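Local coordinates for monoglyceride lipase (Saccharomyces cerevisiae, PDB 4ZWN), which hydrolyses monoacylglycerols, preferring monounsaturated ones, to free fatty acids and glycerol, and also takes part in the breakdown of fatty acid ethyl esters, at residues Y27-T32 with M49-Q54; L175-M180 with I274-G279; A259-V264 with P288-E293. The protein carries 2 engineered substitutions. One frame throughout, in Å; residues are numbered along the deposited sequence.

Interaction 1: residues Y27-T32 with M49-Q54; sequences YKVQTT and MFWPVQ
The indole of W51 meets the 27-32 segment mainly through its rim. T31 OG1 and V29 CG1 both lie at the ring edge, close to its plane. T32 O stands 3.8 Å out of that plane, offset toward the rim. The W51 side chain is also touched by M81 and S85 of helix 78-86 and by V33 and P34 of the loop. The ring N-H is used in a hydrogen bond: NE1 of W51 donates to OG1 of T31 at 3.0 Å. The acceptor is in the ring plane, but the N-H points somewhat past it, at 141°. T31 OG1 is also hydrogen-bonded to D82 OD1, so this hydroxyl joins the indole to the helix. The hydroxyl is put there by the first torsion of T31, 64°, which sets OG1 between the backbone N and the carbonyl carbon. Further along the rim, CG1 of V29 packs on CZ2 of W51 at 3.8 Å.

The second flat group is the amide of Q54. It grips the backbone of T32 with both of its ends. T32 N donates to Q54 OE1 at 2.8 Å, tilted a little from the carbonyl plane. Q54 NE2 donates back to T32 O at 3.1 Å in an almost straight bond of 176°. That oxygen lies in the amide plane and is met on a lone pair. Two bonds to one residue should fix the rotation of the amide. CB of T31 packs against the same group, 3.3 Å from Q54 OE1.

The contact lies at the surface. It ties the N-terminal segment before strand 37-41 to the end of strand 44-51, in the antiparallel strand pair that begins the central sheet of this alpha/beta hydrolase fold.

Interaction 2: residues L175-M180 with I274-G279; sequences LHPHTM and INDPKG
I274, H176 and D276 bury the most surface here. The backbone N of H176 donates to O of I274 at 3.0 Å in a straight bond. T179 OG1 sits 3.2 Å from CA of I274, and its own hydrogen bond goes to T273 O. The carboxylate of D276 crosses the H176 ring at a slant, the two planes 32° apart. D276 OD2 is 3.9 Å from CD2 of H176. D276 OD2 also comes within 3.2 Å of P177 CD.

H176 and D276 are both N-caps. ND1 of H176 accepts from H178 N at 3.0 Å. OD1 of D276 accepts from K278 N at 2.9 Å. With CG of D276 turned away from its own backbone N (chi1 -155°), the carboxylate can cap its helix and face H176 and P177. An alanine in place of D276 would probably leave K278 N without its cap and open a gap beside the histidine ring.

Next in the chain to I274, N275 gives ND2 to S144 OG and to G170 O. I274 N and N275 N both bond D272 OD1. The contact thus borders the Ser-His-Asp triad of an alpha/beta hydrolase, inferred to be S144, D272 and H302.

Interaction 3: residues A259-V264 with P288-E293; sequences AKDKPV and PSADKE
S289 and K262 make the shortest direct bond of this contact. OG of S289 donates to O of K262 at 2.7 Å, well above the carbonyl plane. The hydroxyl is placed for this by its first torsion of 176°, opposite the backbone N. It also accepts a weak bond from D291 N. Next comes V264 N, which donates to O of D291 at 2.8 Å. E293 N reaches V264 O only weakly. A water lies 2.6 Å from V264 O and 2.7 Å from D291 OD1, within hydrogen-bonding reach of both. The other carboxylate oxygen of D291, OD2, is bonded to H327 NE2.

CA-H...O contacts fill in along the backbones. CA of P263 is 3.2 Å from O of D291, and CA of K292 touches O of V264 in the same way. The packing round these bonds is modest. CB of P263 lies 3.7 Å from OD2 of D291. CG2 of V264 touches both CB of S289 and CB of K292, 3.9 Å from each. K292 then leads its amine away to the carbonyls of I284 and C287. At the outer end, D261 OD1 lies near A290, while OD2 is paired with K260 NZ.

A type II turn from A259 to K262 brings the first segment in. From here strands 264-269 and 292-297 run side by side and parallel. Helix 277-286 links them in a beta-alpha-beta crossover, at the edge of the central sheet of the alpha/beta hydrolase fold.

Interactions 1 and 3 both reach the central sheet, near its two ends. Their centres are about 30 Å apart and they do not touch. Interaction 1 is a surface contact and relies on side chains, an indole and an amide, to hold a segment without regular structure. Interaction 3 is partly buried and combines a serine-to-carbonyl bond with backbone bonds between neighbouring strands, one of them weak. Interaction 2 is also partly buried, but it joins the starts of two helices and borders the active site. Two of its side chains, H176 and D276, cap those helices, while N275 turns to the inferred nucleophile S144. Interactions 2 and 3 alternate along the chain, joined by helix 277-286.

Interaction 1: residues Y27-T32 with M49-Q54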
ATOM      1  N   TYR A  27     -10.043  16.409  -2.040  1.00 47.86           N
ATOM      2  CA  TYR A  27      -8.737  17.007  -1.791  1.00 45.15           C
ATOM      3  C   TYR A  27      -8.263  17.859  -2.965  1.00 47.51           C
ATOM      4  O   TYR A  27      -8.390  17.470  -4.128  1.00 48.36           O
ATOM      5  CB  TYR A  27      -7.701  15.923  -1.479  1.00 40.81           C
ATOM      6  CG  TYR A  27      -6.302  16.465  -1.293  1.00 41.00           C
ATOM      7  CD1 TYR A  27      -5.955  17.175  -0.151  1.00 39.78           C
ATOM      8  CD2 TYR A  27      -5.327  16.266  -2.261  1.00 38.06           C
ATOM      9  CE1 TYR A  27      -4.678  17.675   0.021  1.00 35.93           C
ATOM     10  CE2 TYR A  27      -4.049  16.761  -2.099  1.00 35.81           C
ATOM     11  CZ  TYR A  27      -3.730  17.464  -0.958  1.00 35.19           C
ATOM     12  OH  TYR A  27      -2.455  17.957  -0.798  1.00 40.12           O
ATOM     13  N   LYS A  28      -7.720  19.028  -2.640  1.00 43.38           N
ATOM     14  CA  LYS A  28      -7.155  19.933  -3.631  1.00 40.52           C
ATOM     15  C   LYS A  28      -5.642  19.760  -3.693  1.00 38.82           C
ATOM     16  O   LYS A  28      -4.940  20.092  -2.739  1.00 45.92           O
ATOM     17  CB  LYS A  28      -7.503  21.387  -3.292  1.00 41.28           C
ATOM     18  CG  LYS A  28      -8.992  21.675  -3.140  1.00 41.31           C
ATOM     19  CD  LYS A  28      -9.692  21.699  -4.489  1.00 50.14           C
ATOM     20  CE  LYS A  28     -10.961  22.537  -4.442  1.00 48.68           C
ATOM     21  NZ  LYS A  28     -11.588  22.661  -5.788  1.00 51.43           N
ATOM     22  N   VAL A  29      -5.144  19.231  -4.804  1.00 42.35           N
ATOM     23  CA  VAL A  29      -3.707  19.038  -4.971  1.00 37.85           C
ATOM     24  C   VAL A  29      -3.012  20.395  -5.041  1.00 41.30           C
ATOM     25  O   VAL A  29      -3.468  21.299  -5.739  1.00 42.06           O
ATOM     26  CB  VAL A  29      -3.387  18.212  -6.233  1.00 42.37           C
ATOM     27  CG1 VAL A  29      -1.885  17.998  -6.368  1.00 39.61           C
ATOM     28  CG2 VAL A  29      -4.113  16.878  -6.186  1.00 32.18           C
ATOM     29  N   GLN A  30      -1.914  20.534  -4.303  1.00 43.06           N
ATOM     30  CA  GLN A  30      -1.223  21.814  -4.193  1.00 41.60           C
ATOM     31  C   GLN A  30      -0.042  21.925  -5.151  1.00 44.87           C
ATOM     32  O   GLN A  30       0.387  23.029  -5.488  1.00 42.25           O
ATOM     33  CB  GLN A  30      -0.752  22.030  -2.756  1.00 37.54           C
ATOM     34  CG  GLN A  30      -1.860  21.878  -1.735  1.00 44.10           C
ATOM     35  CD  GLN A  30      -1.355  21.982  -0.315  1.00 46.99           C
ATOM     36  OE1 GLN A  30      -0.407  22.716  -0.035  1.00 50.06           O
ATOM     37  NE2 GLN A  30      -1.982  21.241   0.591  1.00 43.41           N
ATOM     38  N   THR A  31       0.486  20.784  -5.584  1.00 43.24           N
ATOM     39  CA  THR A  31       1.588  20.780  -6.538  1.00 38.13           C
ATOM     40  C   THR A  31       1.109  20.346  -7.918  1.00 39.94           C
ATOM     41  O   THR A  31      -0.083  20.123  -8.133  1.00 45.12           O
ATOM     42  CB  THR A  31       2.737  19.857  -6.086  1.00 34.34           C
ATOM     43  OG1 THR A  31       2.277  18.501  -6.036  1.00 40.84           O
ATOM     44  CG2 THR A  31       3.243  20.270  -4.718  1.00 28.46           C
ATOM     45  N   THR A  32       2.047  20.230  -8.851  1.00 45.58           N
ATOM     46  CA  THR A  32       1.727  19.858 -10.222  1.00 41.24           C
ATOM     47  C   THR A  32       1.597  18.346 -10.374  1.00 38.99           C
ATOM     48  O   THR A  32       2.559  17.604 -10.168  1.00 40.91           O
ATOM     49  CB  THR A  32       2.796  20.374 -11.203  1.00 43.62           C
ATOM     50  OG1 THR A  32       2.934  21.793 -11.057  1.00 50.03           O
ATOM     51  CG2 THR A  32       2.407  20.045 -12.637  1.00 34.21           C
ATOM     52  N   MET A  49       3.348   6.727 -12.162  1.00 41.91           N
ATOM     53  CA  MET A  49       3.577   8.147 -11.940  1.00 32.81           C
ATOM     54  C   MET A  49       4.879   8.390 -11.201  1.00 38.05           C
ATOM     55  O   MET A  49       5.221   7.665 -10.266  1.00 35.04           O
ATOM     56  CB  MET A  49       2.429   8.764 -11.147  1.00 30.62           C
ATOM     57  CG  MET A  49       1.211   9.104 -11.962  1.00 33.31           C
ATOM     58  SD  MET A  49       0.036  10.036 -10.973  1.00 33.44           S
ATOM     59  CE  MET A  49      -1.245  10.343 -12.187  1.00 41.02           C
ATOM     60  N   PHE A  50       5.604   9.415 -11.629  1.00 38.51           N
ATOM     61  CA  PHE A  50       6.749   9.888 -10.873  1.00 36.17           C
ATOM     62  C   PHE A  50       6.461  11.288 -10.356  1.00 38.06           C
ATOM     63  O   PHE A  50       6.386  12.239 -11.132  1.00 37.67           O
ATOM     64  CB  PHE A  50       8.017   9.886 -11.720  1.00 35.46           C
ATOM     65  CG  PHE A  50       9.154  10.626 -11.085  1.00 38.83           C
ATOM     66  CD1 PHE A  50       9.781  10.121  -9.958  1.00 33.77           C
ATOM     67  CD2 PHE A  50       9.583  11.836 -11.601  1.00 40.56           C
ATOM     68  CE1 PHE A  50      10.822  10.806  -9.363  1.00 42.55           C
ATOM     69  CE2 PHE A  50      10.624  12.526 -11.013  1.00 39.20           C
ATOM     70  CZ  PHE A  50      11.245  12.012  -9.891  1.00 44.40           C
ATOM     71  N   TRP A  51       6.292  11.405  -9.044  1.00 38.14           N
ATOM     72  CA  TRP A  51       5.949  12.682  -8.433  1.00 38.40           C
ATOM     73  C   TRP A  51       7.190  13.359  -7.864  1.00 33.39           C
ATOM     74  O   TRP A  51       7.723  12.924  -6.846  1.00 42.79           O
ATOM     75  CB  TRP A  51       4.904  12.484  -7.336  1.00 33.70           C
ATOM     76  CG  TRP A  51       4.068  13.695  -7.089  1.00 36.24           C
ATOM     77  CD1 TRP A  51       4.508  14.937  -6.729  1.00 32.15           C
ATOM     78  CD2 TRP A  51       2.642  13.781  -7.170  1.00 34.43           C
ATOM     79  NE1 TRP A  51       3.442  15.792  -6.588  1.00 32.84           N
ATOM     80  CE2 TRP A  51       2.284  15.107  -6.852  1.00 36.35           C
ATOM     81  CE3 TRP A  51       1.631  12.866  -7.483  1.00 31.75           C
ATOM     82  CZ2 TRP A  51       0.959  15.541  -6.838  1.00 34.45           C
ATOM     83  CZ3 TRP A  51       0.315  13.298  -7.467  1.00 32.05           C
ATOM     84  CH2 TRP A  51      -0.009  14.623  -7.146  1.00 32.58           C
ATOM     85  N   PRO A  52       7.650  14.434  -8.522  1.00 36.51           N
ATOM     86  CA  PRO A  52       8.888  15.122  -8.140  1.00 38.36           C
ATOM     87  C   PRO A  52       8.713  16.049  -6.940  1.00 35.45           C
ATOM     88  O   PRO A  52       7.598  16.483  -6.652  1.00 35.03           O
ATOM     89  CB  PRO A  52       9.237  15.923  -9.395  1.00 30.83           C
ATOM     90  CG  PRO A  52       7.908  16.239  -9.999  1.00 36.71           C
ATOM     91  CD  PRO A  52       7.006  15.065  -9.690  1.00 37.07           C
ATOM     92  N   VAL A  53       9.810  16.344  -6.252  1.00 42.84           N
ATOM     93  CA  VAL A  53       9.789  17.307  -5.160  1.00 41.53           C
ATOM     94  C   VAL A  53       9.492  18.698  -5.706  1.00 38.13           C
ATOM     95  O   VAL A  53      10.166  19.165  -6.624  1.00 48.69           O
ATOM     96  CB  VAL A  53      11.125  17.330  -4.393  1.00 44.76           C
ATOM     97  CG1 VAL A  53      11.119  18.441  -3.355  1.00 44.06           C
ATOM     98  CG2 VAL A  53      11.391  15.980  -3.742  1.00 41.25           C
ATOM     99  N   GLN A  54       8.476  19.351  -5.151  1.00 40.43           N
ATOM    100  CA  GLN A  54       8.088  20.688  -5.597  1.00 41.14           C
ATOM    101  C   GLN A  54       7.866  21.640  -4.427  1.00 42.92           C
ATOM    102  O   GLN A  54       6.727  21.975  -4.108  1.00 43.12           O
ATOM    103  CB  GLN A  54       6.814  20.622  -6.441  1.00 38.26           C
ATOM    104  CG  GLN A  54       6.892  19.675  -7.623  1.00 41.81           C
ATOM    105  CD  GLN A  54       5.559  19.515  -8.327  1.00 45.42           C
ATOM    106  OE1 GLN A  54       4.825  20.484  -8.522  1.00 46.02           O
ATOM    107  NE2 GLN A  54       5.236  18.283  -8.705  1.00 42.97           N
TER

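Interaction 2: residues L175-M180 with I274-G279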
ATOM      1  N   LEU A 175      -7.872 -10.171   8.532  1.00 26.10           N
ATOM      2  CA  LEU A 175      -9.115  -9.416   8.470  1.00 28.82           C
ATOM      3  C   LEU A 175      -9.706  -9.233   9.864  1.00 27.89           C
ATOM      4  O   LEU A 175      -9.548 -10.086  10.738  1.00 24.88           O
ATOM      5  CB  LEU A 175     -10.130 -10.110   7.560  1.00 27.89           C
ATOM      6  CG  LEU A 175      -9.774 -10.237   6.079  1.00 31.29           C
ATOM      7  CD1 LEU A 175     -10.873 -10.972   5.327  1.00 31.53           C
ATOM      8  CD2 LEU A 175      -9.537  -8.865   5.478  1.00 21.68           C
ATOM      9  N   HIS A 176     -10.377  -8.103  10.059  1.00 25.41           N
ATOM     10  CA  HIS A 176     -11.111  -7.821  11.284  1.00 24.83           C
ATOM     11  C   HIS A 176     -12.398  -8.640  11.302  1.00 28.05           C
ATOM     12  O   HIS A 176     -13.028  -8.811  10.257  1.00 29.09           O
ATOM     13  CB  HIS A 176     -11.414  -6.323  11.376  1.00 31.65           C
ATOM     14  CG  HIS A 176     -11.971  -5.888  12.695  1.00 31.19           C
ATOM     15  ND1 HIS A 176     -13.294  -6.065  13.040  1.00 32.17           N
ATOM     16  CD2 HIS A 176     -11.387  -5.269  13.749  1.00 29.72           C
ATOM     17  CE1 HIS A 176     -13.499  -5.580  14.252  1.00 31.54           C
ATOM     18  NE2 HIS A 176     -12.357  -5.092  14.705  1.00 29.72           N
ATOM     19  N   PRO A 177     -12.788  -9.154  12.483  1.00 31.59           N
ATOM     20  CA  PRO A 177     -13.992  -9.982  12.638  1.00 31.14           C
ATOM     21  C   PRO A 177     -15.240  -9.372  12.000  1.00 29.08           C
ATOM     22  O   PRO A 177     -16.069 -10.096  11.452  1.00 30.56           O
ATOM     23  CB  PRO A 177     -14.153 -10.076  14.156  1.00 29.94           C
ATOM     24  CG  PRO A 177     -12.765  -9.984  14.672  1.00 35.24           C
ATOM     25  CD  PRO A 177     -12.050  -9.025  13.754  1.00 32.87           C
ATOM     26  N   HIS A 178     -15.358  -8.051  12.066  1.00 30.35           N
ATOM     27  CA  HIS A 178     -16.488  -7.349  11.472  1.00 27.89           C
ATOM     28  C   HIS A 178     -16.576  -7.604   9.971  1.00 34.49           C
ATOM     29  O   HIS A 178     -17.664  -7.779   9.425  1.00 33.34           O
ATOM     30  CB  HIS A 178     -16.379  -5.853  11.744  1.00 32.07           C
ATOM     31  CG  HIS A 178     -17.487  -5.048  11.149  1.00 41.81           C
ATOM     32  ND1 HIS A 178     -17.437  -4.542   9.866  1.00 35.92           N
ATOM     33  CD2 HIS A 178     -18.677  -4.652  11.661  1.00 42.80           C
ATOM     34  CE1 HIS A 178     -18.548  -3.874   9.615  1.00 38.58           C
ATOM     35  NE2 HIS A 178     -19.315  -3.925  10.687  1.00 41.35           N
ATOM     36  N   THR A 179     -15.423  -7.627   9.310  1.00 33.78           N
ATOM     37  CA  THR A 179     -15.375  -7.880   7.873  1.00 30.66           C
ATOM     38  C   THR A 179     -15.625  -9.356   7.555  1.00 28.50           C
ATOM     39  O   THR A 179     -16.330  -9.681   6.599  1.00 31.91           O
ATOM     40  CB  THR A 179     -14.022  -7.436   7.273  1.00 31.83           C
ATOM     41  OG1 THR A 179     -13.916  -6.009   7.351  1.00 34.30           O
ATOM     42  CG2 THR A 179     -13.909  -7.859   5.812  1.00 26.50           C
ATOM     43  N   MET A 180     -15.061 -10.249   8.363  1.00 26.09           N
ATOM     44  CA  MET A 180     -15.228 -11.681   8.130  1.00 33.30           C
ATOM     45  C   MET A 180     -16.674 -12.129   8.353  1.00 35.87           C
ATOM     46  O   MET A 180     -17.174 -13.001   7.644  1.00 39.21           O
ATOM     47  CB  MET A 180     -14.284 -12.484   9.023  1.00 31.66           C
ATOM     48  CG  MET A 180     -12.823 -12.093   8.866  1.00 38.29           C
ATOM     49  SD  MET A 180     -11.692 -13.141   9.801  1.00 41.35           S
ATOM     50  CE  MET A 180     -11.775 -14.647   8.838  1.00 35.09           C
ATOM     51  N   ILE A 274     -11.734  -3.199   8.976  1.00 39.58           N
ATOM     52  CA  ILE A 274     -11.464  -3.952   7.758  1.00 35.00           C
ATOM     53  C   ILE A 274     -10.274  -4.880   7.990  1.00 34.72           C
ATOM     54  O   ILE A 274     -10.399  -6.099   7.891  1.00 32.08           O
ATOM     55  CB  ILE A 274     -11.197  -3.018   6.563  1.00 33.64           C
ATOM     56  CG1 ILE A 274     -12.442  -2.176   6.274  1.00 35.92           C
ATOM     57  CG2 ILE A 274     -10.799  -3.819   5.331  1.00 28.02           C
ATOM     58  CD1 ILE A 274     -12.300  -1.243   5.092  1.00 33.09           C
ATOM     59  N   ASN A 275      -9.122  -4.295   8.308  1.00 34.22           N
ATOM     60  CA  ASN A 275      -7.952  -5.070   8.708  1.00 33.78           C
ATOM     61  C   ASN A 275      -7.712  -4.942  10.208  1.00 30.78           C
ATOM     62  O   ASN A 275      -7.571  -3.837  10.727  1.00 34.98           O
ATOM     63  CB  ASN A 275      -6.708  -4.623   7.936  1.00 30.04           C
ATOM     64  CG  ASN A 275      -6.810  -4.903   6.449  1.00 31.80           C
ATOM     65  OD1 ASN A 275      -7.648  -5.692   6.011  1.00 37.65           O
ATOM     66  ND2 ASN A 275      -5.950  -4.264   5.663  1.00 30.96           N
ATOM     67  N   ASP A 276      -7.668  -6.074  10.903  1.00 28.66           N
ATOM     68  CA  ASP A 276      -7.534  -6.069  12.355  1.00 27.55           C
ATOM     69  C   ASP A 276      -6.189  -5.512  12.808  1.00 29.42           C
ATOM     70  O   ASP A 276      -5.136  -5.950  12.338  1.00 29.27           O
ATOM     71  CB  ASP A 276      -7.721  -7.483  12.910  1.00 26.07           C
ATOM     72  CG  ASP A 276      -8.181  -7.486  14.356  1.00 30.97           C
ATOM     73  OD1 ASP A 276      -7.659  -6.691  15.161  1.00 28.30           O
ATOM     74  OD2 ASP A 276      -9.079  -8.288  14.688  1.00 39.30           O
ATOM     75  N   PRO A 277      -6.222  -4.536  13.731  1.00 28.90           N
ATOM     76  CA  PRO A 277      -5.006  -4.005  14.357  1.00 32.75           C
ATOM     77  C   PRO A 277      -4.182  -5.090  15.050  1.00 29.23           C
ATOM     78  O   PRO A 277      -2.986  -4.895  15.266  1.00 30.42           O
ATOM     79  CB  PRO A 277      -5.550  -2.997  15.372  1.00 31.77           C
ATOM     80  CG  PRO A 277      -6.847  -2.554  14.792  1.00 29.01           C
ATOM     81  CD  PRO A 277      -7.421  -3.774  14.129  1.00 28.75           C
ATOM     82  N   LYS A 278      -4.819  -6.209  15.388  1.00 29.80           N
ATOM     83  CA  LYS A 278      -4.133  -7.344  16.004  1.00 28.42           C
ATOM     84  C   LYS A 278      -2.974  -7.845  15.142  1.00 29.68           C
ATOM     85  O   LYS A 278      -1.948  -8.279  15.662  1.00 35.35           O
ATOM     86  CB  LYS A 278      -5.118  -8.490  16.265  1.00 29.12           C
ATOM     87  CG  LYS A 278      -6.035  -8.283  17.471  1.00 30.88           C
ATOM     88  CD  LYS A 278      -7.041  -9.431  17.607  1.00 27.94           C
ATOM     89  CE  LYS A 278      -7.953  -9.252  18.815  1.00 29.17           C
ATOM     90  NZ  LYS A 278      -8.704  -7.963  18.779  1.00 35.50           N
ATOM     91  N   GLY A 279      -3.144  -7.780  13.824  1.00 30.30           N
ATOM     92  CA  GLY A 279      -2.113  -8.221  12.900  1.00 28.57           C
ATOM     93  C   GLY A 279      -0.853  -7.381  12.981  1.00 29.65           C
ATOM     94  O   GLY A 279       0.258  -7.911  13.012  1.00 32.27           O
TER

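Interaction 3: residues A259-V264 with P288-E293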
ATOM      1  N   ALA A 259      14.808  -8.475   6.669  1.00 34.86           N
ATOM      2  CA  ALA A 259      16.062  -7.782   6.376  1.00 35.33           C
ATOM      3  C   ALA A 259      16.656  -7.185   7.645  1.00 41.47           C
ATOM      4  O   ALA A 259      16.030  -6.350   8.300  1.00 37.74           O
ATOM      5  CB  ALA A 259      15.840  -6.701   5.332  1.00 38.39           C
ATOM      6  N   LYS A 260      17.867  -7.629   7.977  1.00 47.29           N
ATOM      7  CA  LYS A 260      18.491  -7.344   9.267  1.00 45.27           C
ATOM      8  C   LYS A 260      18.536  -5.859   9.609  1.00 44.42           C
ATOM      9  O   LYS A 260      19.122  -5.057   8.880  1.00 42.88           O
ATOM     10  CB  LYS A 260      19.910  -7.923   9.305  1.00 49.62           C
ATOM     11  CG  LYS A 260      20.587  -7.834  10.670  1.00 54.24           C
ATOM     12  CD  LYS A 260      21.816  -8.728  10.731  1.00 56.31           C
ATOM     13  CE  LYS A 260      22.514  -8.632  12.077  1.00 57.01           C
ATOM     14  NZ  LYS A 260      23.121  -7.291  12.299  1.00 74.30           N
ATOM     15  N   ASP A 261      17.884  -5.512  10.716  1.00 42.11           N
ATOM     16  CA  ASP A 261      17.943  -4.172  11.296  1.00 47.94           C
ATOM     17  C   ASP A 261      17.476  -3.060  10.352  1.00 46.70           C
ATOM     18  O   ASP A 261      17.947  -1.926  10.440  1.00 48.18           O
ATOM     19  CB  ASP A 261      19.368  -3.873  11.777  1.00 48.00           C
ATOM     20  CG  ASP A 261      19.820  -4.805  12.891  1.00 57.62           C
ATOM     21  OD1 ASP A 261      18.998  -5.111  13.782  1.00 46.08           O
ATOM     22  OD2 ASP A 261      20.997  -5.232  12.873  1.00 55.73           O
ATOM     23  N   LYS A 262      16.554  -3.380   9.452  1.00 40.47           N
ATOM     24  CA  LYS A 262      15.949  -2.349   8.617  1.00 39.16           C
ATOM     25  C   LYS A 262      14.808  -1.684   9.376  1.00 39.98           C
ATOM     26  O   LYS A 262      13.986  -2.369   9.989  1.00 36.11           O
ATOM     27  CB  LYS A 262      15.443  -2.932   7.298  1.00 40.73           C
ATOM     28  CG  LYS A 262      16.544  -3.307   6.324  1.00 44.07           C
ATOM     29  CD  LYS A 262      17.279  -2.078   5.819  1.00 31.76           C
ATOM     30  CE  LYS A 262      18.330  -2.462   4.796  1.00 30.16           C
ATOM     31  NZ  LYS A 262      19.021  -1.269   4.247  1.00 34.56           N
ATOM     32  N   PRO A 263      14.762  -0.344   9.352  1.00 36.67           N
ATOM     33  CA  PRO A 263      13.716   0.396  10.065  1.00 36.27           C
ATOM     34  C   PRO A 263      12.307   0.063   9.573  1.00 35.89           C
ATOM     35  O   PRO A 263      12.043   0.073   8.371  1.00 32.30           O
ATOM     36  CB  PRO A 263      14.064   1.866   9.791  1.00 31.54           C
ATOM     37  CG  PRO A 263      14.995   1.848   8.637  1.00 34.47           C
ATOM     38  CD  PRO A 263      15.732   0.551   8.701  1.00 34.05           C
ATOM     39  N   VAL A 264      11.421  -0.252  10.515  1.00 37.77           N
ATOM     40  CA  VAL A 264      10.025  -0.546  10.211  1.00 33.41           C
ATOM     41  C   VAL A 264       9.107   0.363  10.996  1.00 31.43           C
ATOM     42  O   VAL A 264       9.368   0.659  12.165  1.00 40.15           O
ATOM     43  CB  VAL A 264       9.636  -2.001  10.558  1.00 35.94           C
ATOM     44  CG1 VAL A 264       8.887  -2.639   9.394  1.00 34.38           C
ATOM     45  CG2 VAL A 264      10.849  -2.809  10.969  1.00 34.85           C
ATOM     46  N   PRO A 288      12.326  -8.821  14.093  1.00 34.76           N
ATOM     47  CA  PRO A 288      13.641  -8.887  14.740  1.00 37.92           C
ATOM     48  C   PRO A 288      14.422  -7.577  14.678  1.00 36.70           C
ATOM     49  O   PRO A 288      15.421  -7.435  15.383  1.00 41.24           O
ATOM     50  CB  PRO A 288      14.360  -9.975  13.942  1.00 34.33           C
ATOM     51  CG  PRO A 288      13.787  -9.843  12.572  1.00 37.73           C
ATOM     52  CD  PRO A 288      12.337  -9.459  12.763  1.00 33.91           C
ATOM     53  N   SER A 289      13.971  -6.642  13.849  1.00 33.57           N
ATOM     54  CA  SER A 289      14.679  -5.378  13.656  1.00 37.04           C
ATOM     55  C   SER A 289      14.766  -4.557  14.936  1.00 36.96           C
ATOM     56  O   SER A 289      13.851  -4.577  15.760  1.00 42.69           O
ATOM     57  CB  SER A 289      14.002  -4.549  12.565  1.00 35.64           C
ATOM     58  OG  SER A 289      14.633  -3.287  12.436  1.00 40.25           O
ATOM     59  N   ALA A 290      15.872  -3.834  15.088  1.00 35.66           N
ATOM     60  CA  ALA A 290      16.089  -2.983  16.254  1.00 34.39           C
ATOM     61  C   ALA A 290      15.271  -1.697  16.163  1.00 36.15           C
ATOM     62  O   ALA A 290      14.806  -1.171  17.174  1.00 35.62           O
ATOM     63  CB  ALA A 290      17.562  -2.659  16.400  1.00 31.40           C
ATOM     64  N   ASP A 291      15.105  -1.200  14.941  1.00 30.36           N
ATOM     65  CA  ASP A 291      14.332   0.008  14.684  1.00 31.40           C
ATOM     66  C   ASP A 291      12.943  -0.370  14.165  1.00 34.43           C
ATOM     67  O   ASP A 291      12.721  -0.449  12.958  1.00 34.40           O
ATOM     68  CB  ASP A 291      15.069   0.899  13.675  1.00 35.27           C
ATOM     69  CG  ASP A 291      14.522   2.317  13.620  1.00 36.61           C
ATOM     70  OD1 ASP A 291      13.423   2.569  14.152  1.00 39.43           O
ATOM     71  OD2 ASP A 291      15.199   3.184  13.026  1.00 43.45           O
ATOM     72  N   LYS A 292      12.015  -0.619  15.083  1.00 30.43           N
ATOM     73  CA  LYS A 292      10.651  -0.995  14.714  1.00 36.69           C
ATOM     74  C   LYS A 292       9.644  -0.259  15.591  1.00 33.64           C
ATOM     75  O   LYS A 292       9.924   0.024  16.749  1.00 35.76           O
ATOM     76  CB  LYS A 292      10.453  -2.509  14.839  1.00 28.38           C
ATOM     77  CG  LYS A 292      10.637  -3.043  16.251  1.00 29.98           C
ATOM     78  CD  LYS A 292      10.480  -4.554  16.303  1.00 31.03           C
ATOM     79  CE  LYS A 292      10.569  -5.067  17.732  1.00 30.73           C
ATOM     80  NZ  LYS A 292      10.199  -6.506  17.843  1.00 31.62           N
ATOM     81  N   GLU A 293       8.473   0.051  15.041  1.00 30.28           N
ATOM     82  CA  GLU A 293       7.457   0.781  15.791  1.00 29.87           C
ATOM     83  C   GLU A 293       6.057   0.607  15.210  1.00 29.49           C
ATOM     84  O   GLU A 293       5.878   0.562  13.995  1.00 26.45           O
ATOM     85  CB  GLU A 293       7.804   2.271  15.840  1.00 34.06           C
ATOM     86  CG  GLU A 293       6.848   3.108  16.678  1.00 36.35           C
ATOM     87  CD  GLU A 293       7.129   4.593  16.577  1.00 36.78           C
ATOM     88  OE1 GLU A 293       8.007   4.979  15.778  1.00 44.75           O
ATOM     89  OE2 GLU A 293       6.470   5.374  17.294  1.00 38.10           O
TER
HETATM   90  O   HOH W   1      11.068   2.560  12.796  1.00 37.06           O